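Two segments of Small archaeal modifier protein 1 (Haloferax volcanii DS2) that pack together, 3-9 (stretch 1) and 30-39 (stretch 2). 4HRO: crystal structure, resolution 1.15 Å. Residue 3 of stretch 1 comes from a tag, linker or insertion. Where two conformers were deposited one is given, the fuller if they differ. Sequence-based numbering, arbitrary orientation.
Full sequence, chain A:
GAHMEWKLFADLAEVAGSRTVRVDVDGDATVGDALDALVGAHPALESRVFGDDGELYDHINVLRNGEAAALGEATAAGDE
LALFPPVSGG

Stretch 1 3-9: HMEWKLF
Stretch 2 (30-39) TVGDALDALV

A β-strand (stretch 1, extended from His3, a tag residue, through at least Lys7, phi/psi near -90 to -155/135 to 180) lies across an α-helix (Val31 onward, phi/psi near -65/-40). Their axes approach to 9.7 Å, with 70° between the N-to-C directions and a signed crossing angle of -70°. Register is set by two CA pairs: Met4 CA to Ala34 CA, 8.6 Å, and Trp6 CA to Leu38 CA, 7.5 Å. Strand alternation points the CA-to-CB bonds of Met4, Trp6 and Leu8 toward the helix, whereas that of Lys7 points away; the contact buries 311 Å² in total.

Thr30 (chi1 p) precedes the helix as N-cap. Asp33 N donates to Thr30 OG1 at 3.0 Å, and Thr30 N donates to Asp33 OD2 at 3.0 Å (168°), with Asp33 chi1 m. This reciprocal pair satisfies amides at the helix start and stays clear of the strand.

Val31 (chi1 t) points sideways, and its closest contact is through the backbone: Val31 O lies 4.1 Å from Trp6 CZ2, near the ring plane. Val31 O also accepts from Leu35 N at 2.8 Å.

Ala34 points toward the strand, and its small methyl suits the place where the indole edge reaches the helix backbone. Trp6 NE1 donates to Ala34 O at 3.0 Å; the 139° N-H...O angle makes this a weak hydrogen bond, and the same oxygen accepts from Leu38 N at 3.0 Å. Ala34 CB lies 4.1 Å from Trp6 CZ2 and 4.2 Å from Met4 SD, which is brought there by chi angles p, t, p.

Leu35 (t, p) points sideways, yet its CB is 3.8 Å from Trp6 CZ2 and its CD1 lies over a face of the indole. Trp6, with chi1 -77° and chi2 95°, has 115 Å² covered by the helix, the largest share of any residue here. Asp36 turns away, a suitable course for an exposed carboxylate, and Ala37 points sideways without contact.

Leu38 (t, p) points toward the strand and loses 71 Å² to it. Its CB is 3.7 Å from Trp6 CD1, while its CD2 sits 3.9 Å from the centroid of the Trp6 five-membered ring, only 16° off the normal: a CH-pi contact. Leu38 CD2 also meets Leu8 CD2 at 3.7 Å, with Leu8 in m, t; one methyl, Leu38 CD2, thus meets both the indole face and Leu8 CD2. Val39 (chi1 t) is buried but makes no contact with the strand.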

# COMPACT_ATOMS: atom_id res chain seq x y z
N HIS A 3 -8.90 8.35 6.81
CA HIS A 3 -8.44 8.68 5.47
C HIS A 3 -6.93 8.79 5.48
O HIS A 3 -6.36 9.38 6.40
CB HIS A 3 -9.00 10.03 5.00
CG HIS A 3 -10.49 10.07 4.88
ND1 HIS A 3 -11.16 9.92 3.68
CD2 HIS A 3 -11.44 10.30 5.81
CE1 HIS A 3 -12.46 10.02 3.89
NE2 HIS A 3 -12.66 10.24 5.18
N MET A 4 -6.29 8.22 4.45
CA MET A 4 -4.85 8.31 4.31
C MET A 4 -4.52 8.17 2.83
O MET A 4 -5.43 8.03 2.01
CB MET A 4 -4.16 7.25 5.19
CG MET A 4 -4.57 5.81 4.88
SD MET A 4 -4.21 4.62 6.20
CE MET A 4 -5.34 5.20 7.46
N GLU A 5 -3.24 8.19 2.48
CA GLU A 5 -2.87 8.23 1.08
C GLU A 5 -1.62 7.42 0.83
O GLU A 5 -0.66 7.52 1.60
CB GLU A 5 -2.68 9.68 0.65
CG GLU A 5 -2.60 9.90 -0.84
CD GLU A 5 -2.69 11.36 -1.20
OE1 GLU A 5 -2.27 12.21 -0.39
OE2 GLU A 5 -3.16 11.67 -2.31
N TRP A 6 -1.65 6.64 -0.26
CA TRP A 6 -0.51 5.90 -0.76
C TRP A 6 0.19 6.71 -1.84
O TRP A 6 -0.46 7.30 -2.72
CB TRP A 6 -0.97 4.59 -1.39
CG TRP A 6 -1.33 3.53 -0.41
CD1 TRP A 6 -2.56 3.23 0.07
CD2 TRP A 6 -0.42 2.62 0.21
NE1 TRP A 6 -2.48 2.18 0.96
CE2 TRP A 6 -1.17 1.79 1.06
CE3 TRP A 6 0.97 2.43 0.14
CZ2 TRP A 6 -0.58 0.79 1.84
CZ3 TRP A 6 1.55 1.44 0.91
CH2 TRP A 6 0.77 0.64 1.75
N LYS A 7 1.52 6.68 -1.80
CA LYS A 7 2.35 7.05 -2.94
C LYS A 7 2.92 5.81 -3.57
O LYS A 7 3.35 4.88 -2.88
CB LYS A 7 3.47 7.99 -2.51
CG LYS A 7 3.00 9.43 -2.53
CD LYS A 7 4.12 10.38 -2.23
CE LYS A 7 3.79 11.77 -2.73
NZ LYS A 7 4.83 12.72 -2.31
N LEU A 8 2.89 5.81 -4.90
CA LEU A 8 3.36 4.70 -5.73
C LEU A 8 4.47 5.19 -6.66
O LEU A 8 4.49 6.36 -7.04
CB LEU A 8 2.22 4.17 -6.59
CG LEU A 8 0.95 3.73 -5.87
CD1 LEU A 8 -0.10 3.30 -6.90
CD2 LEU A 8 1.21 2.67 -4.84
N PHE A 9 5.34 4.27 -7.06
CA PHE A 9 6.54 4.59 -7.81
C PHE A 9 6.73 3.62 -8.95
O PHE A 9 6.31 2.45 -8.89
CB PHE A 9 7.76 4.62 -6.88
CG PHE A 9 7.61 5.64 -5.81
CD1 PHE A 9 8.04 6.94 -6.02
CD2 PHE A 9 6.95 5.35 -4.64
CE1 PHE A 9 7.84 7.91 -5.07
CE2 PHE A 9 6.74 6.32 -3.68
CZ PHE A 9 7.17 7.60 -3.90
N THR A 30 -4.81 -2.32 9.71
CA THR A 30 -3.36 -2.40 9.68
C THR A 30 -2.82 -1.82 8.37
O THR A 30 -3.57 -1.52 7.44
CB THR A 30 -2.92 -3.85 9.77
OG1 THR A 30 -3.43 -4.53 8.62
CG2 THR A 30 -3.41 -4.51 11.05
N VAL A 31 -1.51 -1.70 8.29
CA VAL A 31 -0.87 -1.35 7.05
C VAL A 31 -1.26 -2.32 5.93
O VAL A 31 -1.54 -1.90 4.80
CB VAL A 31 0.67 -1.26 7.25
CG1 VAL A 31 1.38 -1.18 5.91
CG2 VAL A 31 1.02 -0.07 8.16
N GLY A 32 -1.30 -3.61 6.24
CA GLY A 32 -1.76 -4.61 5.30
C GLY A 32 -3.20 -4.40 4.83
O GLY A 32 -3.51 -4.57 3.65
N ASP A 33 -4.08 -4.02 5.75
CA ASP A 33 -5.44 -3.68 5.37
C ASP A 33 -5.46 -2.45 4.45
O ASP A 33 -6.21 -2.42 3.47
CB ASP A 33 -6.31 -3.39 6.60
CG ASP A 33 -6.53 -4.60 7.48
OD1 ASP A 33 -6.54 -5.73 6.97
OD2 ASP A 33 -6.71 -4.39 8.68
N ALA A 34 -4.63 -1.45 4.74
CA ALA A 34 -4.55 -0.27 3.87
C ALA A 34 -3.98 -0.63 2.49
O ALA A 34 -4.41 -0.07 1.47
CB ALA A 34 -3.71 0.83 4.52
N LEU A 35 -3.06 -1.59 2.45
CA LEU A 35 -2.53 -2.08 1.18
C LEU A 35 -3.61 -2.81 0.38
O LEU A 35 -3.73 -2.63 -0.84
CB LEU A 35 -1.31 -2.96 1.46
CG LEU A 35 -0.62 -3.56 0.25
CD1 LEU A 35 -0.18 -2.50 -0.76
CD2 LEU A 35 0.56 -4.41 0.71
N ASP A 36 -4.41 -3.61 1.05
CA ASP A 36 -5.53 -4.28 0.40
C ASP A 36 -6.56 -3.28 -0.12
O ASP A 36 -7.17 -3.49 -1.17
CB ASP A 36 -6.20 -5.27 1.35
CG ASP A 36 -5.44 -6.59 1.48
OD1 ASP A 36 -4.46 -6.84 0.72
OD2 ASP A 36 -5.84 -7.39 2.36
N ALA A 37 -6.75 -2.17 0.60
CA ALA A 37 -7.64 -1.10 0.11
C ALA A 37 -7.08 -0.47 -1.17
O ALA A 37 -7.82 -0.20 -2.11
CB ALA A 37 -7.87 -0.05 1.19
N LEU A 38 -5.76 -0.25 -1.22
CA LEU A 38 -5.12 0.26 -2.42
C LEU A 38 -5.34 -0.69 -3.60
O LEU A 38 -5.68 -0.27 -4.70
CB LEU A 38 -3.62 0.43 -2.16
CG LEU A 38 -2.75 0.66 -3.39
CD1 LEU A 38 -3.08 1.95 -4.12
CD2 LEU A 38 -1.29 0.66 -2.98
N VAL A 39 -5.11 -1.98 -3.39
CA VAL A 39 -5.27 -2.94 -4.46
C VAL A 39 -6.75 -3.05 -4.87
O VAL A 39 -7.04 -3.16 -6.05
CB VAL A 39 -4.63 -4.30 -4.08
CG1 VAL A 39 -4.89 -5.34 -5.16
CG2 VAL A 39 -3.12 -4.13 -3.84